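PDB 2ESS: acyl-ACP thioesterase from Bacteroides thetaiotaomicron, which probably hydrolyses the thioester of fatty acyl-acyl carrier proteins, releasing free fatty acids in lipid biosynthesis. Local coordinates for residues 64-70 with 107-113; 204-210 with 239-243; 39-43 with 94-98. The contacts are given in a common frame with arbitrary orientation. Numbering follows the deposited sequence.

In the fold
One antiparallel sheet runs through all three contacts. Contact 1 pairs strands 58-69 and 106-118 in the N-terminal hotdog region; contact 3 lays helix 28-45 against strand 92-100, the other neighbour of strand 106-118, so the two touch, Ala-110 O lying 2.8 Å from Phe-97 N. Contact 2 belongs to the C-terminal hotdog region, yet strand 199-206 adjoins strand 58-69, and Leu-65 O lies 2.8 Å from Met-204 N. Contacts 2 and 3 stay apart, with centres about 21 Å from each other. Contact 3 is fully buried and joined by side chains; contacts 1 and 2 are partly buried, held mainly by backbone hydrogen bonds, with charged groups on one face.

Contact 1 of 3, residues 64-70 with 107-113; sequences RLAIELD and IGYARSV
Residues 64-69 and 107-113 are antiparallel strands of the N-terminal hotdog sheet, extended apart from Ile-107 (phi/psi -111/-10), their axes 4.7 Å apart at 173°. Arg-64 faces Val-113 in a hydrogen-bonded pair, Arg-64 N to Val-113 O 3.3 Å and Val-113 N to Arg-64 O 2.9 Å, with Arg-64 CB 4.0 Å from Val-113 CB. Leu-65 (chi1 t, chi2 p) is non-hydrogen-bonded with Ser-112 and sets CD1 4.1 Å from Ser-112 CB. Ala-66 pairs with Arg-111 through Ala-66 N to Arg-111 O and Arg-111 N to Ala-66 O, both 2.8 Å. Ile-67 (m, t) meets Ala-110, CG1 to CB 4.1 Å, under helix 28-45, where a small partner leaves room for Leu-35. Glu-68 and Tyr-109 exchange N to O bonds, both 2.9 Å; Glu-68 (t) forms a salt bridge with Arg-201. Leu-69 (m, t) places CD2 3.9 Å from Gly-108 CA, where a CB would clash. Asp-70 N bonds Ile-107 O at 2.7 Å, beside the classic bulge of Ile-107 and Gly-108 opposite Val-99. Backbone bonds hold the strands; side chains make one face mainly apolar, Ser-112 OG bonding Arg-95 O, and the other suited to charge.

Contact 2 of 3, residues 204-210 with 239-243; sequences MAYVAES and VVCRS
Met-204, a selenomethionine standing in for methionine, has all three chi angles m and folds over its partner strand, CE 3.6 Å from Cys-241 SG and SE 3.8 Å from Ser-243 CB, packing beside Ile-185 of helix 178-186. Val-207 CG2 lies 4.2 Å from Val-239 CG1. Val-240, deeply covered, sets CG1 4.3 Å from Ala-208 CB and 3.3 Å from Ser-210 OG, which bonds Tyr-181 OH. Strands 204-206 and 239-243 are antiparallel at 163°, axes 4.6 Å apart. Ala-205 and Arg-242 form the hydrogen-bonded pair, Ala-205 N to Arg-242 O 2.7 Å and Arg-242 N to Ala-205 O 3.0 Å, between non-hydrogen-bonded Met-204/Ser-243 and Tyr-206/Cys-241. Val-240 O accepts from both Val-207 N (2.8 Å) and Ala-208 N (3.1 Å) as segment 204-210 leaves the sheet after Tyr-206. At the polar edge, Val-207 CG2 covers one face of the Arg-242 guanidinium, and Glu-209 touches His-175, a calcium ligand. Val-240 and Cys-241 both face Val-232, a classic beta bulge within the C-terminal hotdog sheet.

Contact 3 of 3, residues 39-43 with 94-98; sequences AGFHA and DRNFA
In the hotdog fold a long helix is wrapped by a curved antiparallel sheet, and here helix 39-43 of the N-terminal unit crosses strand 94-98 at 116°, the axes 10.9 Å apart. That spacing leaves the approach to long side chains. Arg-95 (chi1 t, chi2 t, chi3 m) points its CA-to-CB bond toward the helix and runs its aliphatic part past Ala-39, with CD 3.3 Å from Ala-39 CB; the small alanine lets the arginine through. Its guanidinium carries one face near Ala-39 O, while Arg-95 NH1 also bonds Thr-83 of the adjoining strand 78-88, so this buried charge has several polar partners. Two residues on, the Phe-97 ring (chi1 m) presents its edge to the helix, CZ 4.1 Å from Ala-39 CB, and its apolar bulk fills space beside Ala-110. His-42 (chi1 t, chi2 -87°) has its CA-to-CB bond toward the strand; its NE2 bonds Lys-7 O, which leaves the other ring nitrogen as acceptor, and Arg-95 NH2 donates to His-42 ND1 over 3.0 Å.

Contact 1 of 3, residues 64-70 with 107-113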
# COMPACT_ATOMS: atom_id res chain seq x y z
N ARG A 64 8.37 12.80 -14.41
CA ARG A 64 9.62 12.44 -13.74
C ARG A 64 9.49 12.61 -12.21
O ARG A 64 8.81 13.50 -11.72
CB ARG A 64 10.77 13.31 -14.21
CG ARG A 64 11.09 13.29 -15.67
CD ARG A 64 12.52 13.87 -15.94
NE ARG A 64 12.82 13.89 -17.39
CZ ARG A 64 13.13 12.81 -18.10
NH1 ARG A 64 13.25 11.62 -17.52
NH2 ARG A 64 13.33 12.92 -19.39
N LEU A 65 10.16 11.74 -11.48
CA LEU A 65 10.23 11.79 -10.01
C LEU A 65 11.65 11.43 -9.57
O LEU A 65 12.16 10.39 -10.00
CB LEU A 65 9.24 10.82 -9.40
CG LEU A 65 9.15 10.70 -7.89
CD1 LEU A 65 8.77 12.07 -7.21
CD2 LEU A 65 8.20 9.60 -7.52
N ALA A 66 12.31 12.29 -8.77
CA ALA A 66 13.61 11.94 -8.15
C ALA A 66 13.46 12.16 -6.65
O ALA A 66 12.94 13.19 -6.23
CB ALA A 66 14.78 12.76 -8.69
N ILE A 67 13.91 11.16 -5.89
CA ILE A 67 13.91 11.12 -4.43
C ILE A 67 15.35 10.91 -3.96
O ILE A 67 16.08 10.04 -4.45
CB ILE A 67 13.02 9.97 -3.88
CG1 ILE A 67 11.59 10.08 -4.41
CG2 ILE A 67 12.98 9.94 -2.31
CD1 ILE A 67 10.74 8.79 -4.18
N GLU A 68 15.81 11.75 -3.05
CA GLU A 68 17.16 11.59 -2.49
C GLU A 68 17.08 11.67 -0.97
O GLU A 68 16.50 12.62 -0.43
CB GLU A 68 18.12 12.65 -3.04
CG GLU A 68 19.60 12.34 -2.82
CD GLU A 68 20.53 13.28 -3.59
OE1 GLU A 68 21.62 13.57 -3.04
OE2 GLU A 68 20.19 13.74 -4.73
N LEU A 69 17.65 10.66 -0.31
CA LEU A 69 17.46 10.45 1.14
C LEU A 69 18.77 10.24 1.87
O LEU A 69 19.63 9.54 1.36
CB LEU A 69 16.59 9.21 1.39
CG LEU A 69 15.17 9.20 0.80
CD1 LEU A 69 14.67 7.78 0.77
CD2 LEU A 69 14.24 10.11 1.59
N ASP A 70 18.89 10.83 3.06
CA ASP A 70 19.94 10.47 4.02
C ASP A 70 19.50 9.28 4.87
O ASP A 70 20.31 8.46 5.29
CB ASP A 70 20.20 11.63 4.98
CG ASP A 70 20.94 12.78 4.33
OD1 ASP A 70 21.62 12.57 3.28
OD2 ASP A 70 20.86 13.91 4.87
N ILE A 107 15.47 14.89 6.25
CA ILE A 107 16.15 13.62 5.95
C ILE A 107 16.13 13.26 4.46
O ILE A 107 16.81 12.32 4.02
CB ILE A 107 15.59 12.43 6.78
CG1 ILE A 107 14.08 12.22 6.55
CG2 ILE A 107 16.00 12.59 8.27
CD1 ILE A 107 13.50 10.91 7.03
N GLY A 108 15.36 14.00 3.69
CA GLY A 108 15.38 13.81 2.24
C GLY A 108 14.63 14.89 1.48
O GLY A 108 13.94 15.74 2.07
N TYR A 109 14.79 14.83 0.15
CA TYR A 109 14.14 15.75 -0.76
C TYR A 109 13.64 14.98 -1.97
O TYR A 109 14.13 13.93 -2.26
CB TYR A 109 15.09 16.83 -1.24
CG TYR A 109 15.56 17.72 -0.17
CD1 TYR A 109 14.77 18.75 0.30
CD2 TYR A 109 16.79 17.49 0.43
CE1 TYR A 109 15.22 19.57 1.35
CE2 TYR A 109 17.24 18.29 1.47
CZ TYR A 109 16.45 19.32 1.91
OH TYR A 109 16.92 20.09 2.93
N ALA A 110 12.65 15.55 -2.66
CA ALA A 110 12.19 15.01 -3.92
C ALA A 110 11.86 16.13 -4.89
O ALA A 110 11.49 17.25 -4.48
CB ALA A 110 11.01 14.04 -3.72
N ARG A 111 12.04 15.82 -6.18
CA ARG A 111 11.67 16.69 -7.30
C ARG A 111 10.75 15.90 -8.22
O ARG A 111 11.04 14.75 -8.51
CB ARG A 111 12.90 17.13 -8.07
CG ARG A 111 13.80 18.09 -7.33
CD ARG A 111 15.01 18.46 -8.17
NE ARG A 111 15.64 19.60 -7.53
CZ ARG A 111 15.37 20.87 -7.77
NH1 ARG A 111 14.52 21.25 -8.72
NH2 ARG A 111 15.98 21.78 -7.05
N SER A 112 9.66 16.53 -8.66
CA SER A 112 8.69 15.92 -9.58
C SER A 112 8.42 16.89 -10.72
O SER A 112 8.51 18.12 -10.55
CB SER A 112 7.39 15.53 -8.87
OG SER A 112 6.69 16.63 -8.29
N VAL A 113 8.17 16.34 -11.90
CA VAL A 113 7.97 17.14 -13.13
C VAL A 113 6.66 16.62 -13.73
O VAL A 113 6.47 15.41 -13.89
CB VAL A 113 9.13 17.01 -14.14
CG1 VAL A 113 8.82 17.80 -15.47
CG2 VAL A 113 10.49 17.40 -13.49

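Contact 2 of 3, residues 204-210 with 239-243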
# COMPACT_ATOMS: atom_id res chain seq x y z
N MSE A 204 12.44 7.88 -11.30
CA MSE A 204 11.46 7.26 -12.19
C MSE A 204 11.23 8.22 -13.33
O MSE A 204 11.15 9.47 -13.12
CB MSE A 204 10.14 7.08 -11.49
CG MSE A 204 10.17 6.05 -10.39
SE MSE A 204 10.50 4.24 -11.20
CE MSE A 204 9.18 4.08 -12.69
N ALA A 205 11.13 7.66 -14.54
CA ALA A 205 10.64 8.37 -15.72
C ALA A 205 9.47 7.59 -16.29
O ALA A 205 9.59 6.42 -16.60
CB ALA A 205 11.74 8.50 -16.78
N TYR A 206 8.34 8.25 -16.46
CA TYR A 206 7.09 7.55 -16.83
C TYR A 206 6.89 7.87 -18.28
O TYR A 206 6.65 9.02 -18.66
CB TYR A 206 5.91 8.01 -15.97
CG TYR A 206 6.06 7.58 -14.54
CD1 TYR A 206 5.78 6.25 -14.18
CD2 TYR A 206 6.53 8.44 -13.57
CE1 TYR A 206 5.96 5.80 -12.87
CE2 TYR A 206 6.69 7.99 -12.26
CZ TYR A 206 6.39 6.70 -11.92
OH TYR A 206 6.57 6.28 -10.62
N VAL A 207 7.04 6.86 -19.11
CA VAL A 207 7.09 7.05 -20.55
C VAL A 207 5.75 6.76 -21.25
O VAL A 207 5.36 7.46 -22.17
CB VAL A 207 8.23 6.22 -21.15
CG1 VAL A 207 8.35 6.45 -22.67
CG2 VAL A 207 9.54 6.54 -20.40
N ALA A 208 5.08 5.69 -20.85
CA ALA A 208 3.89 5.21 -21.52
C ALA A 208 3.15 4.31 -20.55
O ALA A 208 3.68 3.96 -19.48
CB ALA A 208 4.24 4.47 -22.76
N GLU A 209 1.94 3.92 -20.93
CA GLU A 209 1.04 3.20 -20.05
C GLU A 209 1.06 1.72 -20.34
O GLU A 209 1.29 1.32 -21.47
CB GLU A 209 -0.41 3.72 -20.20
CG GLU A 209 -0.58 5.17 -19.90
CD GLU A 209 -0.38 5.57 -18.41
OE1 GLU A 209 0.06 4.73 -17.59
OE2 GLU A 209 -0.67 6.74 -18.07
N SER A 210 0.82 0.94 -19.29
CA SER A 210 0.62 -0.51 -19.37
C SER A 210 -0.76 -0.83 -18.83
O SER A 210 -1.26 -0.12 -17.94
CB SER A 210 1.64 -1.25 -18.50
OG SER A 210 2.93 -1.02 -19.00
N VAL A 239 8.85 0.95 -24.52
CA VAL A 239 9.26 1.38 -23.19
C VAL A 239 8.11 2.04 -22.46
O VAL A 239 7.48 2.97 -22.98
CB VAL A 239 10.47 2.31 -23.23
CG1 VAL A 239 10.77 2.85 -21.85
CG2 VAL A 239 11.69 1.57 -23.80
N VAL A 240 7.83 1.56 -21.24
CA VAL A 240 6.82 2.21 -20.40
C VAL A 240 7.41 3.06 -19.27
O VAL A 240 6.80 4.07 -18.88
CB VAL A 240 5.75 1.21 -19.85
CG1 VAL A 240 4.98 0.62 -21.05
CG2 VAL A 240 6.39 0.12 -18.96
N CYS A 241 8.55 2.66 -18.72
CA CYS A 241 9.24 3.55 -17.78
C CYS A 241 10.70 3.22 -17.72
O CYS A 241 11.13 2.16 -18.18
CB CYS A 241 8.59 3.53 -16.42
SG CYS A 241 8.58 1.99 -15.60
N ARG A 242 11.47 4.15 -17.15
CA ARG A 242 12.88 3.98 -16.86
C ARG A 242 13.09 4.45 -15.43
O ARG A 242 12.28 5.25 -14.89
CB ARG A 242 13.76 4.78 -17.85
CG ARG A 242 13.75 4.19 -19.24
CD ARG A 242 14.67 4.89 -20.24
NE ARG A 242 13.95 6.02 -20.75
CZ ARG A 242 13.36 6.09 -21.93
NH1 ARG A 242 13.43 5.11 -22.83
NH2 ARG A 242 12.70 7.19 -22.20
N SER A 243 14.17 3.95 -14.84
CA SER A 243 14.50 4.20 -13.46
C SER A 243 16.00 4.21 -13.26
O SER A 243 16.76 3.57 -14.00
CB SER A 243 13.83 3.14 -12.57
OG SER A 243 14.17 3.30 -11.20

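Contact 3 of 3, residues 39-43 with 94-98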
# COMPACT_ATOMS: atom_id res chain seq x y z
N ALA A 39 1.09 16.18 -3.11
CA ALA A 39 1.04 17.02 -4.26
C ALA A 39 -0.42 17.32 -4.61
O ALA A 39 -0.79 18.46 -4.85
CB ALA A 39 1.74 16.32 -5.43
N GLY A 40 -1.23 16.27 -4.62
CA GLY A 40 -2.64 16.34 -4.81
C GLY A 40 -3.37 17.12 -3.73
O GLY A 40 -4.21 17.92 -4.09
N PHE A 41 -3.06 16.92 -2.45
CA PHE A 41 -3.71 17.70 -1.38
C PHE A 41 -3.43 19.20 -1.58
O PHE A 41 -4.31 20.07 -1.41
CB PHE A 41 -3.21 17.37 0.04
CG PHE A 41 -3.29 15.89 0.44
CD1 PHE A 41 -4.35 15.07 0.06
CD2 PHE A 41 -2.28 15.34 1.28
CE1 PHE A 41 -4.38 13.70 0.46
CE2 PHE A 41 -2.31 13.99 1.68
CZ PHE A 41 -3.36 13.17 1.27
N HIS A 42 -2.19 19.49 -1.91
CA HIS A 42 -1.68 20.86 -1.96
C HIS A 42 -2.35 21.57 -3.15
O HIS A 42 -2.91 22.64 -2.96
CB HIS A 42 -0.15 20.84 -2.07
CG HIS A 42 0.47 22.20 -2.10
ND1 HIS A 42 0.66 22.90 -3.27
CD2 HIS A 42 0.97 22.98 -1.10
CE1 HIS A 42 1.23 24.07 -2.98
NE2 HIS A 42 1.42 24.14 -1.68
N ALA A 43 -2.33 20.95 -4.32
CA ALA A 43 -2.96 21.49 -5.52
C ALA A 43 -4.46 21.65 -5.35
O ALA A 43 -5.01 22.67 -5.71
CB ALA A 43 -2.68 20.61 -6.78
N ASP A 94 7.26 22.07 -12.08
CA ASP A 94 8.19 21.42 -11.16
C ASP A 94 7.66 21.59 -9.74
O ASP A 94 7.52 22.70 -9.25
CB ASP A 94 9.59 22.02 -11.29
CG ASP A 94 10.22 21.78 -12.67
OD1 ASP A 94 9.75 20.88 -13.45
OD2 ASP A 94 11.16 22.52 -12.99
N ARG A 95 7.33 20.47 -9.10
CA ARG A 95 6.89 20.42 -7.73
C ARG A 95 7.94 19.70 -6.89
O ARG A 95 8.37 18.59 -7.23
CB ARG A 95 5.59 19.67 -7.60
CG ARG A 95 5.29 19.34 -6.14
CD ARG A 95 3.94 18.79 -5.89
NE ARG A 95 2.80 19.68 -6.14
CZ ARG A 95 2.36 20.63 -5.35
NH1 ARG A 95 3.03 21.01 -4.28
NH2 ARG A 95 1.26 21.30 -5.69
N ASN A 96 8.35 20.33 -5.79
CA ASN A 96 9.43 19.81 -4.93
C ASN A 96 8.89 19.44 -3.59
O ASN A 96 7.74 19.81 -3.23
CB ASN A 96 10.55 20.83 -4.83
CG ASN A 96 11.25 21.03 -6.17
OD1 ASN A 96 11.06 20.26 -7.13
ND2 ASN A 96 12.01 22.09 -6.26
N PHE A 97 9.69 18.65 -2.90
CA PHE A 97 9.32 18.05 -1.61
C PHE A 97 10.51 18.03 -0.65
O PHE A 97 11.68 17.94 -1.08
CB PHE A 97 8.85 16.60 -1.75
CG PHE A 97 7.75 16.39 -2.72
CD1 PHE A 97 8.04 16.17 -4.05
CD2 PHE A 97 6.42 16.38 -2.29
CE1 PHE A 97 7.01 15.95 -4.95
CE2 PHE A 97 5.41 16.17 -3.18
CZ PHE A 97 5.70 15.97 -4.52
N ALA A 98 10.20 18.12 0.64
CA ALA A 98 11.17 17.83 1.70
C ALA A 98 10.52 16.77 2.61
O ALA A 98 9.30 16.74 2.81
CB ALA A 98 11.52 19.09 2.48